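Local coordinates for protein tannase (Lactobacillus plantarum, PDB 3WA7) that hydrolyses the galloyl ester bonds of tannins as a tannase, an esterase of the alpha/beta-hydrolase fold, at residues Asn395-Leu400 with Pro427-Ile432; Ile432-Glu435 with Gly440-Phe443. All coordinates share one frame; numbering follows the deposited sequence.

Contact 1: residues Asn395-Leu400 with Pro427-Ile432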
ATOM      1  N   ASN A 395       4.591  -6.284   8.982  1.00  6.74           N
ATOM      2  CA  ASN A 395       5.439  -5.151   8.620  1.00  6.02           C
ATOM      3  C   ASN A 395       6.370  -5.651   7.511  1.00  5.50           C
ATOM      4  O   ASN A 395       7.195  -6.534   7.739  1.00  4.35           O
ATOM      5  CB  ASN A 395       6.268  -4.694   9.826  1.00  4.27           C
ATOM      6  CG  ASN A 395       7.052  -3.417   9.550  1.00  6.81           C
ATOM      7  OD1 ASN A 395       7.292  -3.057   8.397  1.00  6.61           O
ATOM      8  ND2 ASN A 395       7.470  -2.733  10.614  1.00  5.82           N
ATOM      9  N   PRO A 396       6.238  -5.106   6.293  1.00  4.66           N
ATOM     10  CA  PRO A 396       7.096  -5.540   5.186  1.00  5.78           C
ATOM     11  C   PRO A 396       8.590  -5.506   5.520  1.00  5.48           C
ATOM     12  O   PRO A 396       9.349  -6.372   5.092  1.00  6.08           O
ATOM     13  CB  PRO A 396       6.735  -4.563   4.067  1.00  4.89           C
ATOM     14  CG  PRO A 396       5.295  -4.259   4.343  1.00  6.54           C
ATOM     15  CD  PRO A 396       5.290  -4.070   5.846  1.00  5.40           C
ATOM     16  N   LEU A 397       9.002  -4.506   6.293  1.00  4.98           N
ATOM     17  CA  LEU A 397      10.405  -4.350   6.662  1.00  5.77           C
ATOM     18  C   LEU A 397      11.008  -5.541   7.405  1.00  7.06           C
ATOM     19  O   LEU A 397      12.197  -5.828   7.260  1.00  7.40           O
ATOM     20  CB  LEU A 397      10.583  -3.089   7.514  1.00  5.06           C
ATOM     21  CG  LEU A 397      10.103  -1.755   6.937  1.00  6.39           C
ATOM     22  CD1 LEU A 397      10.498  -0.637   7.893  1.00  5.66           C
ATOM     23  CD2 LEU A 397      10.713  -1.513   5.562  1.00  8.85           C
ATOM     24  N   SER A 398      10.192  -6.224   8.203  1.00  5.34           N
ATOM     25  CA  SER A 398      10.650  -7.369   8.983  1.00  7.01           C
ATOM     26  C   SER A 398      11.339  -8.436   8.139  1.00  7.62           C
ATOM     27  O   SER A 398      12.290  -9.074   8.585  1.00  9.27           O
ATOM     28  CB  SER A 398       9.466  -8.010   9.717  1.00  7.05           C
ATOM     29  OG  SER A 398       8.888  -7.101  10.634  1.00 10.88           O
ATOM     30  N   TYR A 399      10.858  -8.623   6.917  1.00  7.36           N
ATOM     31  CA  TYR A 399      11.407  -9.641   6.030  1.00  7.00           C
ATOM     32  C   TYR A 399      12.701  -9.238   5.335  1.00  8.37           C
ATOM     33  O   TYR A 399      13.362 -10.071   4.717  1.00  9.18           O
ATOM     34  CB  TYR A 399      10.349 -10.041   5.002  1.00  7.60           C
ATOM     35  CG  TYR A 399       9.076 -10.508   5.660  1.00  6.24           C
ATOM     36  CD1 TYR A 399       8.079  -9.598   6.022  1.00  5.68           C
ATOM     37  CD2 TYR A 399       8.901 -11.847   6.002  1.00  5.39           C
ATOM     38  CE1 TYR A 399       6.947 -10.012   6.713  1.00  6.01           C
ATOM     39  CE2 TYR A 399       7.772 -12.269   6.693  1.00  6.40           C
ATOM     40  CZ  TYR A 399       6.802 -11.351   7.046  1.00  7.02           C
ATOM     41  OH  TYR A 399       5.687 -11.767   7.734  1.00  7.60           O
ATOM     42  N   LEU A 400      13.067  -7.966   5.444  1.00  9.02           N
ATOM     43  CA  LEU A 400      14.294  -7.481   4.821  1.00 12.36           C
ATOM     44  C   LEU A 400      15.447  -7.515   5.823  1.00 14.69           C
ATOM     45  O   LEU A 400      16.615  -7.504   5.437  1.00 17.57           O
ATOM     46  CB  LEU A 400      14.096  -6.053   4.300  1.00 11.51           C
ATOM     47  CG  LEU A 400      12.893  -5.826   3.378  1.00 11.96           C
ATOM     48  CD1 LEU A 400      12.835  -4.361   2.957  1.00 12.46           C
ATOM     49  CD2 LEU A 400      12.994  -6.729   2.156  1.00 10.98           C
ATOM     50  N   PRO A 427       7.926   5.793   3.422  1.00  5.94           N
ATOM     51  CA  PRO A 427       8.249   5.146   2.144  1.00  5.02           C
ATOM     52  C   PRO A 427       9.747   5.229   1.818  1.00  5.58           C
ATOM     53  O   PRO A 427      10.297   4.356   1.147  1.00  4.58           O
ATOM     54  CB  PRO A 427       7.379   5.903   1.137  1.00  5.44           C
ATOM     55  CG  PRO A 427       7.230   7.261   1.765  1.00  3.76           C
ATOM     56  CD  PRO A 427       7.011   6.929   3.223  1.00  5.83           C
ATOM     57  N   ILE A 428      10.410   6.275   2.302  1.00  4.26           N
ATOM     58  CA  ILE A 428      11.839   6.420   2.046  1.00  4.45           C
ATOM     59  C   ILE A 428      12.625   5.299   2.731  1.00  4.48           C
ATOM     60  O   ILE A 428      13.567   4.754   2.156  1.00  5.36           O
ATOM     61  CB  ILE A 428      12.350   7.803   2.524  1.00  3.83           C
ATOM     62  CG1 ILE A 428      11.756   8.898   1.628  1.00  4.77           C
ATOM     63  CG2 ILE A 428      13.874   7.845   2.476  1.00  6.58           C
ATOM     64  CD1 ILE A 428      12.000  10.314   2.127  1.00  6.03           C
ATOM     65  N   ILE A 429      12.233   4.951   3.953  1.00  6.09           N
ATOM     66  CA  ILE A 429      12.902   3.878   4.683  1.00  4.98           C
ATOM     67  C   ILE A 429      12.761   2.566   3.914  1.00  4.98           C
ATOM     68  O   ILE A 429      13.724   1.812   3.778  1.00  3.43           O
ATOM     69  CB  ILE A 429      12.308   3.702   6.100  1.00  5.44           C
ATOM     70  CG1 ILE A 429      12.759   4.860   6.999  1.00  5.08           C
ATOM     71  CG2 ILE A 429      12.750   2.364   6.691  1.00  5.97           C
ATOM     72  CD1 ILE A 429      12.061   4.898   8.350  1.00  6.30           C
ATOM     73  N   LEU A 430      11.562   2.302   3.406  1.00  5.37           N
ATOM     74  CA  LEU A 430      11.317   1.084   2.642  1.00  5.77           C
ATOM     75  C   LEU A 430      12.187   1.057   1.385  1.00  5.33           C
ATOM     76  O   LEU A 430      12.842   0.057   1.086  1.00  3.68           O
ATOM     77  CB  LEU A 430       9.837   0.993   2.255  1.00  7.00           C
ATOM     78  CG  LEU A 430       9.430  -0.140   1.305  1.00  6.74           C
ATOM     79  CD1 LEU A 430       9.812  -1.491   1.892  1.00  8.07           C
ATOM     80  CD2 LEU A 430       7.933  -0.067   1.056  1.00  8.56           C
ATOM     81  N   ALA A 431      12.196   2.165   0.653  1.00  6.76           N
ATOM     82  CA  ALA A 431      12.982   2.252  -0.570  1.00  7.05           C
ATOM     83  C   ALA A 431      14.475   2.029  -0.333  1.00  7.13           C
ATOM     84  O   ALA A 431      15.131   1.299  -1.079  1.00  7.52           O
ATOM     85  CB  ALA A 431      12.754   3.604  -1.239  1.00  7.48           C
ATOM     86  N   ILE A 432      15.020   2.657   0.701  1.00  4.69           N
ATOM     87  CA  ILE A 432      16.444   2.509   0.974  1.00  6.62           C
ATOM     88  C   ILE A 432      16.780   1.119   1.489  1.00  6.43           C
ATOM     89  O   ILE A 432      17.796   0.542   1.103  1.00  7.33           O
ATOM     90  CB  ILE A 432      16.933   3.572   1.976  1.00  7.45           C
ATOM     91  CG1 ILE A 432      16.792   4.960   1.345  1.00  7.38           C
ATOM     92  CG2 ILE A 432      18.392   3.306   2.362  1.00  8.45           C
ATOM     93  CD1 ILE A 432      17.187   6.103   2.265  1.00  5.53           C
TER

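Contact 2: residues Ile432-Glu435 with Gly440-Phe443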
ATOM      1  N   ILE A 432      15.020   2.657   0.701  1.00  4.69           N
ATOM      2  CA  ILE A 432      16.444   2.509   0.974  1.00  6.62           C
ATOM      3  C   ILE A 432      16.780   1.119   1.489  1.00  6.43           C
ATOM      4  O   ILE A 432      17.796   0.542   1.103  1.00  7.33           O
ATOM      5  CB  ILE A 432      16.933   3.572   1.976  1.00  7.45           C
ATOM      6  CG1 ILE A 432      16.792   4.960   1.345  1.00  7.38           C
ATOM      7  CG2 ILE A 432      18.392   3.306   2.362  1.00  8.45           C
ATOM      8  CD1 ILE A 432      17.187   6.103   2.265  1.00  5.53           C
HETATM    9  N   MSE A 433      15.927   0.569   2.350  1.00  6.42           N
HETATM   10  CA  MSE A 433      16.191  -0.766   2.871  1.00  7.04           C
HETATM   11  C   MSE A 433      16.185  -1.779   1.731  1.00  7.89           C
HETATM   12  O   MSE A 433      16.987  -2.710   1.720  1.00  7.77           O
HETATM   13  CB  MSE A 433      15.159  -1.160   3.929  1.00  7.87           C
HETATM   14  CG  MSE A 433      15.543  -2.426   4.673  1.00 11.31           C
HETATM   15 SE   MSE A 433      14.424  -2.772   6.200  1.00 21.95          SE
HETATM   16  CE  MSE A 433      14.448  -1.004   6.943  1.00  1.71           C
ATOM     17  N   LEU A 434      15.287  -1.593   0.766  1.00  7.00           N
ATOM     18  CA  LEU A 434      15.222  -2.502  -0.377  1.00  7.28           C
ATOM     19  C   LEU A 434      16.523  -2.429  -1.170  1.00 10.32           C
ATOM     20  O   LEU A 434      17.101  -3.457  -1.532  1.00  9.98           O
ATOM     21  CB  LEU A 434      14.040  -2.138  -1.283  1.00  6.63           C
ATOM     22  CG  LEU A 434      12.663  -2.551  -0.750  1.00  5.72           C
ATOM     23  CD1 LEU A 434      11.561  -1.855  -1.546  1.00  5.58           C
ATOM     24  CD2 LEU A 434      12.523  -4.068  -0.841  1.00  6.88           C
ATOM     25  N   GLU A 435      16.981  -1.207  -1.431  1.00  9.74           N
ATOM     26  CA  GLU A 435      18.217  -0.998  -2.175  1.00 13.09           C
ATOM     27  C   GLU A 435      19.397  -1.597  -1.415  1.00 12.11           C
ATOM     28  O   GLU A 435      20.259  -2.254  -2.003  1.00 12.40           O
ATOM     29  CB  GLU A 435      18.453   0.501  -2.403  1.00 15.43           C
ATOM     30  CG  GLU A 435      19.624   0.820  -3.335  1.00 22.15           C
ATOM     31  CD  GLU A 435      20.988   0.611  -2.692  1.00 27.07           C
ATOM     32  OE1 GLU A 435      21.995   0.549  -3.434  1.00 29.76           O
ATOM     33  OE2 GLU A 435      21.064   0.521  -1.447  1.00 29.75           O
ATOM     34  N   GLY A 440      15.598  -4.741  -6.570  1.00 10.82           N
ATOM     35  CA  GLY A 440      15.353  -3.709  -7.558  1.00  9.69           C
ATOM     36  C   GLY A 440      14.266  -2.794  -7.031  1.00 10.34           C
ATOM     37  O   GLY A 440      13.207  -3.260  -6.606  1.00  9.65           O
ATOM     38  N   ILE A 441      14.521  -1.491  -7.046  1.00  9.81           N
ATOM     39  CA  ILE A 441      13.543  -0.538  -6.544  1.00  9.43           C
ATOM     40  C   ILE A 441      13.460   0.734  -7.381  1.00 10.37           C
ATOM     41  O   ILE A 441      14.460   1.408  -7.625  1.00 10.13           O
ATOM     42  CB  ILE A 441      13.846  -0.180  -5.052  1.00  9.22           C
ATOM     43  CG1 ILE A 441      12.985   1.000  -4.593  1.00  9.23           C
ATOM     44  CG2 ILE A 441      15.330   0.110  -4.874  1.00  9.67           C
ATOM     45  CD1 ILE A 441      11.493   0.703  -4.559  1.00  7.78           C
ATOM     46  N   ASP A 442      12.250   1.026  -7.846  1.00  9.13           N
ATOM     47  CA  ASP A 442      11.964   2.219  -8.632  1.00 10.50           C
ATOM     48  C   ASP A 442      11.117   3.046  -7.675  1.00  9.14           C
ATOM     49  O   ASP A 442       9.991   2.664  -7.346  1.00  9.54           O
ATOM     50  CB  ASP A 442      11.161   1.856  -9.880  1.00 11.28           C
ATOM     51  CG  ASP A 442      10.878   3.055 -10.755  1.00 13.53           C
ATOM     52  OD1 ASP A 442      10.377   4.067 -10.229  1.00 14.54           O
ATOM     53  OD2 ASP A 442      11.156   2.987 -11.972  1.00 15.84           O
ATOM     54  N   PHE A 443      11.658   4.177  -7.231  1.00  9.16           N
ATOM     55  CA  PHE A 443      10.980   5.012  -6.246  1.00  8.46           C
ATOM     56  C   PHE A 443      10.889   6.481  -6.630  1.00  9.91           C
ATOM     57  O   PHE A 443      11.780   7.017  -7.288  1.00  8.96           O
ATOM     58  CB  PHE A 443      11.726   4.856  -4.912  1.00  6.45           C
ATOM     59  CG  PHE A 443      11.227   5.745  -3.803  1.00  7.23           C
ATOM     60  CD1 PHE A 443       9.914   5.666  -3.356  1.00  7.22           C
ATOM     61  CD2 PHE A 443      12.094   6.634  -3.175  1.00  9.43           C
ATOM     62  CE1 PHE A 443       9.469   6.455  -2.299  1.00  9.25           C
ATOM     63  CE2 PHE A 443      11.661   7.429  -2.117  1.00 10.46           C
ATOM     64  CZ  PHE A 443      10.344   7.341  -1.676  1.00  9.91           C
TER

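Contact 1: residues Asn395-Leu400 with Pro427-Ile432
L397 meets I429 and L430 across a buried, wholly apolar interface in the alpha/beta-hydrolase fold, where the turn leading into the short helix 398-401 packs on helix 425-436. It illustrates how a branched side chain can serve two neighbours at once: the two methyls of L397 part, and each finds its own residue. CD1 of L397 reaches CG2 of I429 at 3.9 Å, the two side chains crossing at about a right angle. CD2 of L397 lies 3.8 Å from CD1 of L430, and here the side chains meet at a slant. The same CD2 also comes within 4.0 Å of CA of L430, so that the methyl rests against the helix backbone as well as on the leucine tip. With chi1 at 173°, L430 sets its CG opposite its own backbone N, which carries CD1 across to L397. That methyl has a second, looser neighbour in CD1 of L400, at 4.3 Å, three residues on from L397. No hydrogen bond spans the interface; the side-chain hydrogen bonds described here belong to residues 395-400. There N395 gives its ND2 to E210 and N208, which would help fix the rotation of the amide, while S398 and Y399 bond back to the carbonyls of Q392 and A393. P396 packs against A170 and L171 of helix 164-174. The amide oxygen OD1 of N395 caps the start of the turn, accepting from the backbone N of L397 at 3.1 Å, with the donor lying 45° out of the carbonyl plane.

Contact 2: residues Ile432-Glu435 with Gly440-Phe443
I441 turns its side chain from the edge strand 440-444 onto L434 and E435, in the second half of the beta-alpha-beta unit formed by strand 410-414, helix 425-436 and strand 440-444. The example shows one beta-branched residue using its two arms separately. CG1 stands opposite the backbone N (chi1 170°), and chi2 of 65° bends the chain so that CD1 comes 4.0 Å from CD1 of L434, with the two side chains at about a right angle. The other arm, CG2, sits between the backbone N and the carbonyl carbon of I441, and from there lies 4.0 Å from both CB and the backbone N of E435. The glutamate thus meets it at the root of its chain and at the backbone; beyond, the chain of E435 bends and leads the carboxylate away from the isoleucine. L434 and I441 also both touch W411 and I413 of strand 410-414, whose backbone bonds to G440 and D442; D442 also pairs with R414. With no hydrogen bond between helix and strand segments, the contact depends on apolar packing and shape, while E435 keeps its charged end off the hydrocarbon surface.

In the fold
Contacts 1 and 2 lie with centres about 9 Å apart and draw on successive parts of helix 425-436, sharing I432. The first joins the helix to the turn at 395-400, the second to strand 440-444, one of the two outermost strands of the main sheet. They also touch directly. CD1 of L400 packs on CG of M433, a selenomethionine here, at 3.7 Å. The same methyl lies 3.8 Å from CD2 of L434. CB of A431 meets CD2 of F443 at 3.7 Å. Neither contact includes the probable catalytic triad of S163, H451 and D419. Helix 425-436 and strand 440-444 lie between D419 and H451 in sequence, D419 itself falling in the connection ahead of the helix.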